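LP04448p (Drosophila melanogaster, PDB 4QMH) belongs to the XMAP215 family, which drives microtubule polymerization through a structurally diverse array of TOG domains, the fourth of which is the fragment described here. Local coordinates at residues D7-V12 against A48-P53; K24-K29 against E36-L41; I73-L78 against K111-A116; P101-A106 against N120-F125. All coordinates share one frame; numbering follows the deposited sequence.

In the fold
The four contacts run from the N-terminal end of the helical TOG domain toward its middle. Contact 2 is nested in the chain loop that contact 1 closes, yet the two do not touch, and their centres lie about 24 Å apart. Contact 2 meets contact 3 through Leu38, whose CD1 is 3.5 Å from Thr77 OG1. Contacts 3 and 4 share helix 112-129, and their centres are about 10 Å apart; Leu78 CD2 reaches Phe103 CD1 at 3.9 Å. Contacts 2, 3 and 4 thus form a continuous run of helix packing. Contact 1 stays apart at the surface, its nearest atoms about 8 Å from contact 2 and about 10 Å from contact 4.

Contact 1. Residues D7-V12 against A48-P53; sequences DLLPRV and ARLIKP
A single beta bridge between Val12 and Ile51 ties the extended N-terminal segment to the loop after helix 31-48, in a TOG domain otherwise built of helices. Val12 N gives a bond to Leu50 O at 2.9 Å, and Val12 O receives Lys52 N, also at 2.9 Å. The Arg11 side chain adds a further bond beside the bridge. Its extended chain runs past the Ile51 carbonyl, and Arg11 NH1 donates to Ile51 O at 3.1 Å, tilted from the carbonyl plane; a weak further bond joins NH1 to Ala87 O of helix 71-88. The NE/NH2 edge of the guanidinium grips Asp7 side-on. Arg11 NE binds Asp7 OD1 at 2.9 Å, from somewhat out of the carboxylate plane, and Arg11 NH2 meets the syn lone pair of Asp7 OD2 at 2.7 Å; both oxygens lie near the guanidinium plane. An alanine in place of Arg11 would probably leave the Asp7 carboxylate without its charged mate and take a donor from Ile51 O, setting the start of the chain freer to move. Asp7 OD1 also accepts Leu9 N from the other face of the carboxylate, closing an Asx turn. The apolar touches are few: Val12 CB rests 3.8 Å from Ala48 CB, and Leu9 and Leu50 meet through their CD1 methyls. One water bridges Pro10 O and Leu50 O by donating to both. The Lys52 chain bends at its end (chi4 -57°), and Lys52 NZ donates to Arg11 O at 3.1 Å, from a position tilted out of that carbonyl's plane.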
loop_
_atom_site.group_PDB
_atom_site.type_symbol
_atom_site.label_atom_id
_atom_site.label_comp_id
_atom_site.label_asym_id
_atom_site.label_seq_id
_atom_site.Cartn_x
_atom_site.Cartn_y
_atom_site.Cartn_z
ATOM N N ASP A 7 -14.210 13.696 -12.941
ATOM C CA ASP A 7 -15.669 13.652 -13.012
ATOM C C ASP A 7 -16.233 15.074 -13.119
ATOM O O ASP A 7 -15.470 16.046 -13.208
ATOM C CB ASP A 7 -16.272 12.854 -11.840
ATOM C CG ASP A 7 -15.995 13.477 -10.474
ATOM O OD1 ASP A 7 -15.835 14.712 -10.380
ATOM O OD2 ASP A 7 -15.953 12.718 -9.483
ATOM N N LEU A 8 -17.557 15.197 -13.141
ATOM C CA LEU A 8 -18.215 16.486 -13.335
ATOM C C LEU A 8 -18.789 17.045 -12.036
ATOM O O LEU A 8 -19.601 17.972 -12.057
ATOM C CB LEU A 8 -19.323 16.367 -14.385
ATOM C CG LEU A 8 -18.837 15.987 -15.781
ATOM C CD1 LEU A 8 -20.012 15.917 -16.735
ATOM C CD2 LEU A 8 -17.822 16.992 -16.269
ATOM N N LEU A 9 -18.368 16.482 -10.907
ATOM C CA LEU A 9 -18.760 17.035 -9.610
ATOM C C LEU A 9 -18.078 18.374 -9.370
ATOM O O LEU A 9 -16.944 18.601 -9.815
ATOM C CB LEU A 9 -18.399 16.070 -8.489
ATOM C CG LEU A 9 -19.346 14.884 -8.333
ATOM C CD1 LEU A 9 -18.704 13.784 -7.526
ATOM C CD2 LEU A 9 -20.664 15.368 -7.708
ATOM N N PRO A 10 -18.752 19.272 -8.642
ATOM C CA PRO A 10 -18.086 20.526 -8.307
ATOM C C PRO A 10 -17.031 20.223 -7.262
ATOM O O PRO A 10 -17.326 19.643 -6.203
ATOM C CB PRO A 10 -19.219 21.390 -7.740
ATOM C CG PRO A 10 -20.247 20.414 -7.271
ATOM C CD PRO A 10 -20.136 19.202 -8.143
ATOM N N ARG A 11 -15.794 20.563 -7.582
ATOM C CA ARG A 11 -14.687 20.241 -6.699
ATOM C C ARG A 11 -13.891 21.485 -6.352
ATOM O O ARG A 11 -13.563 22.295 -7.223
ATOM C CB ARG A 11 -13.779 19.172 -7.324
ATOM C CG ARG A 11 -14.481 17.832 -7.528
ATOM C CD ARG A 11 -13.572 16.764 -8.153
ATOM N NE ARG A 11 -14.266 15.484 -8.118
ATOM C CZ ARG A 11 -14.328 14.701 -7.043
ATOM N NH1 ARG A 11 -13.712 15.048 -5.911
ATOM N NH2 ARG A 11 -15.013 13.574 -7.097
ATOM N N VAL A 12 -13.593 21.632 -5.065
ATOM C CA VAL A 12 -12.826 22.771 -4.579
ATOM C C VAL A 12 -11.334 22.504 -4.748
ATOM O O VAL A 12 -10.850 21.430 -4.407
ATOM C CB VAL A 12 -13.123 23.031 -3.087
ATOM C CG1 VAL A 12 -12.241 24.152 -2.541
ATOM C CG2 VAL A 12 -14.604 23.347 -2.878
ATOM N N ALA A 48 -14.320 21.805 2.532
ATOM C CA ALA A 48 -14.417 21.683 1.080
ATOM C C ALA A 48 -15.316 20.517 0.639
ATOM O O ALA A 48 -16.061 20.623 -0.347
ATOM C CB ALA A 48 -13.021 21.557 0.466
ATOM N N ARG A 49 -15.239 19.424 1.395
ATOM C CA ARG A 49 -15.947 18.162 1.142
ATOM C C ARG A 49 -15.439 17.397 -0.083
ATOM O O ARG A 49 -14.969 16.269 0.047
ATOM C CB ARG A 49 -17.469 18.314 1.084
ATOM C CG ARG A 49 -18.157 16.954 0.985
ATOM C CD ARG A 49 -19.666 17.071 1.003
ATOM N NE ARG A 49 -20.293 15.773 0.810
ATOM C CZ ARG A 49 -21.587 15.602 0.568
ATOM N NH1 ARG A 49 -22.391 16.658 0.490
ATOM N NH2 ARG A 49 -22.078 14.377 0.399
ATOM N N LEU A 50 -15.567 17.997 -1.261
ATOM C CA LEU A 50 -15.045 17.385 -2.484
ATOM C C LEU A 50 -13.985 18.291 -3.074
ATOM O O LEU A 50 -14.204 19.490 -3.226
ATOM C CB LEU A 50 -16.156 17.136 -3.508
ATOM C CG LEU A 50 -17.327 16.247 -3.086
ATOM C CD1 LEU A 50 -18.266 16.058 -4.273
ATOM C CD2 LEU A 50 -16.868 14.901 -2.520
ATOM N N ILE A 51 -12.827 17.715 -3.396
ATOM C CA ILE A 51 -11.669 18.513 -3.803
ATOM C C ILE A 51 -11.033 18.030 -5.108
ATOM O O ILE A 51 -11.225 16.891 -5.524
ATOM C CB ILE A 51 -10.586 18.575 -2.689
ATOM C CG1 ILE A 51 -9.964 17.190 -2.445
ATOM C CG2 ILE A 51 -11.169 19.126 -1.380
ATOM C CD1 ILE A 51 -8.916 17.169 -1.363
ATOM N N LYS A 52 -10.284 18.922 -5.747
ATOM C CA LYS A 52 -9.502 18.580 -6.924
ATOM C C LYS A 52 -8.239 17.852 -6.470
ATOM O O LYS A 52 -7.907 17.858 -5.289
ATOM C CB LYS A 52 -9.125 19.856 -7.684
ATOM C CG LYS A 52 -10.304 20.703 -8.099
ATOM C CD LYS A 52 -9.879 21.730 -9.138
ATOM C CE LYS A 52 -11.020 22.688 -9.471
ATOM N NZ LYS A 52 -12.237 21.981 -9.953
ATOM N N PRO A 53 -7.525 17.214 -7.406
ATOM C CA PRO A 53 -6.309 16.479 -7.033
ATOM C C PRO A 53 -5.114 17.377 -6.716
ATOM O O PRO A 53 -4.105 16.900 -6.206
ATOM C CB PRO A 53 -5.997 15.656 -8.294
ATOM C CG PRO A 53 -7.249 15.655 -9.096
ATOM C CD PRO A 53 -7.918 16.954 -8.803
HETATM O O HOH W 1 -16.988 20.813 -3.729
HETATM O O HOH W 2 -15.049 21.852 -10.187
#

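Contact 2. Residues K24-K29 against E36-L41; sequences KEMSDK and EGLTKL
Glu25 and Lys40 form the salt bridge of this contact, their side chains crossing at about a right angle. Lys40 NZ donates to the syn lone pair of Glu25 OE1 at 3.0 Å and makes a weaker bond of 3.3 Å to Glu25 OE2. Glu25 carries its CG anti to the backbone N (chi1 -171°) and is extended beyond it, which takes the carboxylate across to helix 31-48. Glu36 also sits nearby: its CB touches Glu25 OE2, but its own carboxylate leads away, so that the two like charges stay 5.7 Å apart between Glu25 OE2 and Glu36 OE1.

Helices 20-26 and 31-48 are successive members of the HEAT-repeat array that makes up a TOG domain, linked by a short turn. Within segments 24-29 and 36-41 the nearest CA atoms are those of Met26 and Gly37, 4.6 Å apart. With no side chain on Gly37, Met26 CG can lie 3.9 Å from Gly37 C; a beta carbon at that glycine would run into it.

The apolar contacts belong to Met26. Its chain bends at chi3 (59°), and Met26 CE meets Leu38 CD2 at 3.9 Å and, more loosely, Leu41 CD2 at 4.3 Å. Met26 and Leu41 also touch Leu58 of helix 58-66, while Leu38 packs on Thr76, Thr77 and Ile80 of helix 71-88.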
loop_
_atom_site.group_PDB
_atom_site.type_symbol
_atom_site.label_atom_id
_atom_site.label_comp_id
_atom_site.label_asym_id
_atom_site.label_seq_id
_atom_site.Cartn_x
_atom_site.Cartn_y
_atom_site.Cartn_z
ATOM N N LYS A 24 4.816 24.147 7.551
ATOM C CA LYS A 24 5.799 24.338 8.603
ATOM C C LYS A 24 5.263 23.890 9.962
ATOM O O LYS A 24 5.980 23.248 10.734
ATOM C CB LYS A 24 6.226 25.802 8.658
ATOM C CG LYS A 24 7.289 26.088 9.712
ATOM C CD LYS A 24 7.751 27.534 9.625
ATOM C CE LYS A 24 8.419 27.978 10.923
ATOM N NZ LYS A 24 8.754 29.437 10.894
ATOM N N GLU A 25 4.005 24.218 10.249
ATOM C CA GLU A 25 3.388 23.777 11.504
ATOM C C GLU A 25 3.310 22.252 11.555
ATOM O O GLU A 25 3.625 21.634 12.574
ATOM C CB GLU A 25 1.992 24.373 11.688
ATOM C CG GLU A 25 1.438 24.105 13.079
ATOM C CD GLU A 25 0.175 24.886 13.372
ATOM O OE1 GLU A 25 -0.672 25.008 12.469
ATOM O OE2 GLU A 25 0.037 25.373 14.512
ATOM N N MET A 26 2.901 21.650 10.442
ATOM C CA MET A 26 2.800 20.193 10.343
ATOM C C MET A 26 4.130 19.476 10.586
ATOM O O MET A 26 4.141 18.312 10.996
ATOM C CB MET A 26 2.237 19.784 8.971
ATOM C CG MET A 26 0.752 20.066 8.802
ATOM S SD MET A 26 0.181 19.738 7.126
ATOM C CE MET A 26 0.610 18.006 6.959
ATOM N N SER A 27 5.245 20.153 10.320
ATOM C CA SER A 27 6.556 19.519 10.467
ATOM C C SER A 27 7.377 20.062 11.649
ATOM O O SER A 27 8.589 19.850 11.723
ATOM C CB SER A 27 7.353 19.606 9.158
ATOM O OG SER A 27 7.564 20.952 8.769
ATOM N N ASP A 28 6.711 20.753 12.569
ATOM C CA ASP A 28 7.372 21.285 13.767
ATOM C C ASP A 28 8.052 20.171 14.567
ATOM O O ASP A 28 7.643 19.021 14.499
ATOM C CB ASP A 28 6.339 21.993 14.636
ATOM C CG ASP A 28 6.970 22.849 15.719
ATOM O OD1 ASP A 28 7.287 24.018 15.434
ATOM O OD2 ASP A 28 7.146 22.354 16.849
ATOM N N LYS A 29 9.087 20.515 15.331
ATOM C CA LYS A 29 9.766 19.533 16.176
ATOM C C LYS A 29 8.884 19.000 17.320
ATOM O O LYS A 29 9.121 17.901 17.829
ATOM C CB LYS A 29 11.065 20.124 16.737
ATOM C CG LYS A 29 10.867 21.468 17.414
ATOM C CD LYS A 29 12.195 22.106 17.788
ATOM C CE LYS A 29 12.007 23.553 18.213
ATOM N NZ LYS A 29 13.317 24.253 18.349
ATOM N N GLU A 36 -1.577 20.148 15.774
ATOM C CA GLU A 36 -2.346 21.350 15.485
ATOM C C GLU A 36 -2.430 21.598 13.984
ATOM O O GLU A 36 -3.466 22.034 13.477
ATOM C CB GLU A 36 -1.755 22.564 16.199
ATOM C CG GLU A 36 -1.853 22.494 17.718
ATOM C CD GLU A 36 -3.286 22.471 18.214
ATOM O OE1 GLU A 36 -4.171 23.000 17.508
ATOM O OE2 GLU A 36 -3.522 21.935 19.317
ATOM N N GLY A 37 -1.338 21.327 13.277
ATOM C CA GLY A 37 -1.324 21.449 11.832
ATOM C C GLY A 37 -2.300 20.485 11.199
ATOM O O GLY A 37 -3.068 20.852 10.309
ATOM N N LEU A 38 -2.265 19.234 11.643
ATOM C CA LEU A 38 -3.197 18.246 11.115
ATOM C C LEU A 38 -4.636 18.627 11.451
ATOM O O LEU A 38 -5.537 18.382 10.657
ATOM C CB LEU A 38 -2.870 16.853 11.648
ATOM C CG LEU A 38 -1.492 16.323 11.250
ATOM C CD1 LEU A 38 -1.252 14.959 11.899
ATOM C CD2 LEU A 38 -1.374 16.238 9.752
ATOM N N THR A 39 -4.847 19.245 12.611
ATOM C CA THR A 39 -6.196 19.671 12.988
ATOM C C THR A 39 -6.726 20.694 11.995
ATOM O O THR A 39 -7.883 20.618 11.570
ATOM C CB THR A 39 -6.248 20.238 14.412
ATOM O OG1 THR A 39 -6.039 19.172 15.340
ATOM C CG2 THR A 39 -7.611 20.867 14.697
ATOM N N LYS A 40 -5.875 21.640 11.615
ATOM C CA LYS A 40 -6.260 22.654 10.632
ATOM C C LYS A 40 -6.531 22.007 9.277
ATOM O O LYS A 40 -7.487 22.371 8.592
ATOM C CB LYS A 40 -5.172 23.717 10.483
ATOM C CG LYS A 40 -4.994 24.624 11.713
ATOM C CD LYS A 40 -3.905 25.657 11.448
ATOM C CE LYS A 40 -3.760 26.641 12.592
ATOM N NZ LYS A 40 -3.162 26.024 13.799
ATOM N N LEU A 41 -5.682 21.045 8.907
ATOM C CA LEU A 41 -5.809 20.336 7.639
ATOM C C LEU A 41 -7.132 19.585 7.548
ATOM O O LEU A 41 -7.806 19.612 6.521
ATOM C CB LEU A 41 -4.643 19.353 7.465
ATOM C CG LEU A 41 -4.752 18.533 6.179
ATOM C CD1 LEU A 41 -4.764 19.432 4.955
ATOM C CD2 LEU A 41 -3.625 17.542 6.099
#

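Contact 3. Residues I73-L78 against K111-A116; sequences IAQTTL and KSFVRA
Gln75 NE2 touches three residues of 111-116, all through carbon: Val114 CG2 at 3.5 Å, Phe113 CZ at 3.6 Å and Lys111 CE at 3.8 Å. No hydrogen bond joins the two segments, and the amide meets 111-116 through van der Waals contact. Gln75 OE1 lies in plane at the edge of the Phe113 ring, 3.7 Å from both Phe113 CE1 and CZ, and the amide and ring planes are 75° apart. A chi1 of 80° puts Phe113 CG between the backbone N and the carbonyl carbon. Val114 CG2 covers one ring face toward the rim, and it meets Gln75 CG as well. The charged end of Lys111 is engaged elsewhere, in a salt bridge of NZ with Asp109. One turn on from Gln75, Leu78 CD1 touches Val114 CG1 at 4.1 Å, the two side chains crossing at about a right angle. Segments 73-78 and 112-116, from two helices of the HEAT-repeat array, run in broadly the same direction, their axes 34° apart and 10.6 Å at closest approach. Around them, Leu78 packs on Leu66 of helix 58-66 and on Ala117 and Cys121 farther along helix 112-129.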
loop_
_atom_site.group_PDB
_atom_site.type_symbol
_atom_site.label_atom_id
_atom_site.label_comp_id
_atom_site.label_asym_id
_atom_site.label_seq_id
_atom_site.Cartn_x
_atom_site.Cartn_y
_atom_site.Cartn_z
ATOM N N ILE A 73 0.460 11.012 16.028
ATOM C CA ILE A 73 0.518 11.737 14.762
ATOM C C ILE A 73 0.377 10.779 13.577
ATOM O O ILE A 73 -0.365 11.045 12.634
ATOM C CB ILE A 73 1.839 12.519 14.613
ATOM C CG1 ILE A 73 1.956 13.612 15.678
ATOM C CG2 ILE A 73 1.952 13.121 13.217
ATOM C CD1 ILE A 73 0.883 14.700 15.561
ATOM N N ALA A 74 1.095 9.661 13.631
ATOM C CA ALA A 74 1.034 8.677 12.557
ATOM C C ALA A 74 -0.382 8.134 12.366
ATOM O O ALA A 74 -0.838 7.947 11.234
ATOM C CB ALA A 74 2.022 7.540 12.820
ATOM N N GLN A 75 -1.072 7.877 13.472
ATOM C CA GLN A 75 -2.438 7.383 13.420
ATOM C C GLN A 75 -3.405 8.440 12.895
ATOM O O GLN A 75 -4.259 8.153 12.057
ATOM C CB GLN A 75 -2.866 6.882 14.792
ATOM C CG GLN A 75 -2.061 5.666 15.218
ATOM C CD GLN A 75 -2.062 5.456 16.711
ATOM O OE1 GLN A 75 -2.858 6.059 17.431
ATOM N NE2 GLN A 75 -1.160 4.596 17.190
ATOM N N THR A 76 -3.251 9.668 13.378
ATOM C CA THR A 76 -4.090 10.769 12.926
ATOM C C THR A 76 -3.924 10.962 11.424
ATOM O O THR A 76 -4.899 11.218 10.696
ATOM C CB THR A 76 -3.754 12.075 13.675
ATOM O OG1 THR A 76 -4.056 11.904 15.068
ATOM C CG2 THR A 76 -4.585 13.243 13.128
ATOM N N THR A 77 -2.688 10.838 10.955
ATOM C CA THR A 77 -2.387 11.022 9.541
ATOM C C THR A 77 -3.074 9.958 8.676
ATOM O O THR A 77 -3.559 10.261 7.586
ATOM C CB THR A 77 -0.858 11.084 9.286
ATOM O OG1 THR A 77 -0.283 12.128 10.085
ATOM C CG2 THR A 77 -0.548 11.329 7.831
ATOM N N LEU A 78 -3.145 8.715 9.156
ATOM C CA LEU A 78 -3.879 7.690 8.415
ATOM C C LEU A 78 -5.341 8.099 8.249
ATOM O O LEU A 78 -5.895 7.993 7.155
ATOM C CB LEU A 78 -3.778 6.321 9.095
ATOM C CG LEU A 78 -2.412 5.639 9.007
ATOM C CD1 LEU A 78 -2.316 4.542 10.070
ATOM C CD2 LEU A 78 -2.143 5.078 7.598
ATOM N N LYS A 111 0.352 -2.743 16.723
ATOM C CA LYS A 111 -1.031 -2.637 17.172
ATOM C C LYS A 111 -2.002 -2.871 16.007
ATOM O O LYS A 111 -1.919 -2.194 14.977
ATOM C CB LYS A 111 -1.263 -1.256 17.791
ATOM C CG LYS A 111 -0.408 -1.004 19.036
ATOM C CD LYS A 111 -0.415 0.461 19.433
ATOM C CE LYS A 111 0.282 1.310 18.387
ATOM N NZ LYS A 111 1.611 0.734 18.017
ATOM N N SER A 112 -2.922 -3.819 16.184
ATOM C CA SER A 112 -3.832 -4.246 15.121
ATOM C C SER A 112 -4.717 -3.126 14.578
ATOM O O SER A 112 -5.055 -3.124 13.399
ATOM C CB SER A 112 -4.720 -5.395 15.605
ATOM O OG SER A 112 -5.635 -4.940 16.586
ATOM N N PHE A 113 -5.115 -2.185 15.430
ATOM C CA PHE A 113 -5.962 -1.102 14.952
ATOM C C PHE A 113 -5.208 -0.181 13.994
ATOM O O PHE A 113 -5.815 0.416 13.109
ATOM C CB PHE A 113 -6.609 -0.322 16.117
ATOM C CG PHE A 113 -5.703 0.694 16.768
ATOM C CD1 PHE A 113 -5.720 2.025 16.358
ATOM C CD2 PHE A 113 -4.869 0.333 17.809
ATOM C CE1 PHE A 113 -4.899 2.970 16.972
ATOM C CE2 PHE A 113 -4.054 1.262 18.424
ATOM C CZ PHE A 113 -4.067 2.584 18.005
ATOM N N VAL A 114 -3.890 -0.070 14.161
ATOM C CA VAL A 114 -3.090 0.740 13.249
ATOM C C VAL A 114 -2.952 -0.006 11.931
ATOM O O VAL A 114 -3.090 0.580 10.854
ATOM C CB VAL A 114 -1.689 1.070 13.820
ATOM C CG1 VAL A 114 -0.883 1.903 12.825
ATOM C CG2 VAL A 114 -1.831 1.821 15.153
ATOM N N ARG A 115 -2.697 -1.306 12.006
ATOM C CA ARG A 115 -2.608 -2.085 10.765
ATOM C C ARG A 115 -3.935 -2.016 9.999
ATOM O O ARG A 115 -3.947 -1.973 8.773
ATOM C CB ARG A 115 -2.214 -3.537 11.036
ATOM C CG ARG A 115 -0.866 -3.682 11.723
ATOM C CD ARG A 115 -0.351 -5.122 11.674
ATOM N NE ARG A 115 -1.277 -6.062 12.314
ATOM C CZ ARG A 115 -1.187 -6.452 13.586
ATOM N NH1 ARG A 115 -0.214 -5.986 14.352
ATOM N NH2 ARG A 115 -2.069 -7.312 14.090
ATOM N N ALA A 116 -5.045 -1.957 10.732
ATOM C CA ALA A 116 -6.372 -1.917 10.118
ATOM C C ALA A 116 -6.632 -0.579 9.444
ATOM O O ALA A 116 -7.209 -0.516 8.352
ATOM C CB ALA A 116 -7.453 -2.196 11.168
#

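Contact 4. Residues P101-A106 against N120-F125; sequences PGFLHA and NCINSF
A chi1 of -61° sets Phe103 CG anti to its carbonyl carbon and beside the backbone N, and a chi2 of -18° sets the turn of the ring; Cys121 and Phe125 also place the first atom beyond CB anti to the carbonyl carbon. The Phe103 ring is met on one face and at one edge. Cys121 CB sits almost exactly over its centre, 3.7 Å from the Phe103 centroid, a CH-pi contact. Cys121 SG lies over the same face, 4.3 Å from the Phe103 centroid, in a sulfur-aromatic contact. At the rim, Phe103 directs its CE2 and CZ edge against the face of Phe125 in an edge-to-face pair, the planes 62° apart and the centroids 5.3 Å apart; Phe103 CZ comes to 3.7 Å from Phe125 CE1. The Ile122 and Phe103 side chains run antiparallel past one another, with Ile122 CG1 3.6 Å from Phe103 CB, and Ile122 CD1 reaches Leu104 CD2 at 4.1 Å. The short segments of helices 96-106 and 112-129 run in opposing senses, their axes 9.8 Å apart, as neighbouring TOG-domain helices whose facing sides are buried. Phe103 also touches Cys81 of helix 71-88, and Phe125 touches Ala85 there. An alanine in place of Phe103 would probably open a gap between the helices, leaving Cys121 without the ring beneath it and the face of Phe125 without its edge partner. With no hydrogen bond joining the segments, the contact rests on dispersion and on the weak electrostatics of ring edges, C-H groups and sulfur meeting pi faces.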
loop_
_atom_site.group_PDB
_atom_site.type_symbol
_atom_site.label_atom_id
_atom_site.label_comp_id
_atom_site.label_asym_id
_atom_site.label_seq_id
_atom_site.Cartn_x
_atom_site.Cartn_y
_atom_site.Cartn_z
ATOM N N PRO A 101 3.732 3.990 0.086
ATOM C CA PRO A 101 4.827 3.427 0.890
ATOM C C PRO A 101 4.597 3.594 2.391
ATOM O O PRO A 101 4.933 2.687 3.171
ATOM C CB PRO A 101 6.038 4.236 0.438
ATOM C CG PRO A 101 5.720 4.555 -1.021
ATOM C CD PRO A 101 4.231 4.854 -1.001
ATOM N N GLY A 102 4.011 4.724 2.785
ATOM C CA GLY A 102 3.726 4.974 4.190
ATOM C C GLY A 102 2.617 4.079 4.724
ATOM O O GLY A 102 2.683 3.600 5.849
ATOM N N PHE A 103 1.581 3.861 3.918
ATOM C CA PHE A 103 0.531 2.916 4.276
ATOM C C PHE A 103 1.118 1.524 4.474
ATOM O O PHE A 103 0.787 0.819 5.428
ATOM C CB PHE A 103 -0.532 2.812 3.175
ATOM C CG PHE A 103 -1.252 4.089 2.870
ATOM C CD1 PHE A 103 -1.255 5.159 3.752
ATOM C CD2 PHE A 103 -1.939 4.206 1.673
ATOM C CE1 PHE A 103 -1.935 6.327 3.439
ATOM C CE2 PHE A 103 -2.632 5.371 1.350
ATOM C CZ PHE A 103 -2.622 6.438 2.238
ATOM N N LEU A 104 1.988 1.119 3.555
ATOM C CA LEU A 104 2.562 -0.214 3.634
ATOM C C LEU A 104 3.387 -0.335 4.899
ATOM O O LEU A 104 3.383 -1.367 5.567
ATOM C CB LEU A 104 3.435 -0.502 2.412
ATOM C CG LEU A 104 2.722 -0.735 1.076
ATOM C CD1 LEU A 104 3.756 -0.857 -0.036
ATOM C CD2 LEU A 104 1.812 -1.967 1.150
ATOM N N HIS A 105 4.122 0.719 5.221
ATOM C CA HIS A 105 4.972 0.657 6.381
ATOM C C HIS A 105 4.151 0.510 7.664
ATOM O O HIS A 105 4.557 -0.197 8.588
ATOM C CB HIS A 105 5.881 1.874 6.456
ATOM C CG HIS A 105 6.966 1.724 7.463
ATOM N ND1 HIS A 105 8.050 0.893 7.270
ATOM C CD2 HIS A 105 7.114 2.263 8.694
ATOM C CE1 HIS A 105 8.831 0.948 8.335
ATOM N NE2 HIS A 105 8.283 1.767 9.214
ATOM N N ALA A 106 2.982 1.149 7.710
ATOM C CA ALA A 106 2.126 1.056 8.888
ATOM C C ALA A 106 1.502 -0.331 9.037
ATOM O O ALA A 106 1.003 -0.673 10.108
ATOM C CB ALA A 106 1.020 2.130 8.837
ATOM N N ASN A 120 -7.252 0.026 5.510
ATOM C CA ASN A 120 -8.414 0.790 5.070
ATOM C C ASN A 120 -8.038 1.913 4.120
ATOM O O ASN A 120 -8.747 2.183 3.155
ATOM C CB ASN A 120 -9.151 1.366 6.275
ATOM C CG ASN A 120 -9.843 0.300 7.091
ATOM O OD1 ASN A 120 -10.242 -0.740 6.567
ATOM N ND2 ASN A 120 -9.998 0.555 8.385
ATOM N N CYS A 121 -6.924 2.579 4.410
ATOM C CA CYS A 121 -6.389 3.577 3.497
ATOM C C CYS A 121 -6.055 2.947 2.167
ATOM O O CYS A 121 -6.399 3.476 1.115
ATOM C CB CYS A 121 -5.111 4.198 4.046
ATOM S SG CYS A 121 -5.379 5.618 5.080
ATOM N N ILE A 122 -5.331 1.833 2.211
ATOM C CA ILE A 122 -4.930 1.181 0.987
ATOM C C ILE A 122 -6.154 0.838 0.157
ATOM O O ILE A 122 -6.224 1.172 -1.018
ATOM C CB ILE A 122 -4.103 -0.094 1.256
ATOM C CG1 ILE A 122 -2.738 0.290 1.845
ATOM C CG2 ILE A 122 -3.922 -0.867 -0.047
ATOM C CD1 ILE A 122 -1.928 -0.883 2.421
ATOM N N ASN A 123 -7.128 0.190 0.781
ATOM C CA ASN A 123 -8.296 -0.254 0.030
ATOM C C ASN A 123 -9.194 0.901 -0.415
ATOM O O ASN A 123 -9.838 0.817 -1.457
ATOM C CB ASN A 123 -9.064 -1.327 0.805
ATOM C CG ASN A 123 -8.325 -2.653 0.827
ATOM O OD1 ASN A 123 -7.661 -3.016 -0.145
ATOM N ND2 ASN A 123 -8.417 -3.371 1.939
ATOM N N SER A 124 -9.217 1.980 0.362
ATOM C CA SER A 124 -9.941 3.173 -0.067
ATOM C C SER A 124 -9.313 3.796 -1.304
ATOM O O SER A 124 -10.015 4.121 -2.272
ATOM C CB SER A 124 -10.035 4.211 1.046
ATOM O OG SER A 124 -10.747 5.344 0.563
ATOM N N PHE A 125 -7.993 3.973 -1.286
ATOM C CA PHE A 125 -7.308 4.486 -2.458
ATOM C C PHE A 125 -7.489 3.535 -3.636
ATOM O O PHE A 125 -7.676 3.972 -4.769
ATOM C CB PHE A 125 -5.818 4.715 -2.172
ATOM C CG PHE A 125 -5.516 6.067 -1.568
ATOM C CD1 PHE A 125 -5.877 6.360 -0.258
ATOM C CD2 PHE A 125 -4.884 7.046 -2.323
ATOM C CE1 PHE A 125 -5.603 7.609 0.288
ATOM C CE2 PHE A 125 -4.605 8.294 -1.783
ATOM C CZ PHE A 125 -4.970 8.572 -0.475
#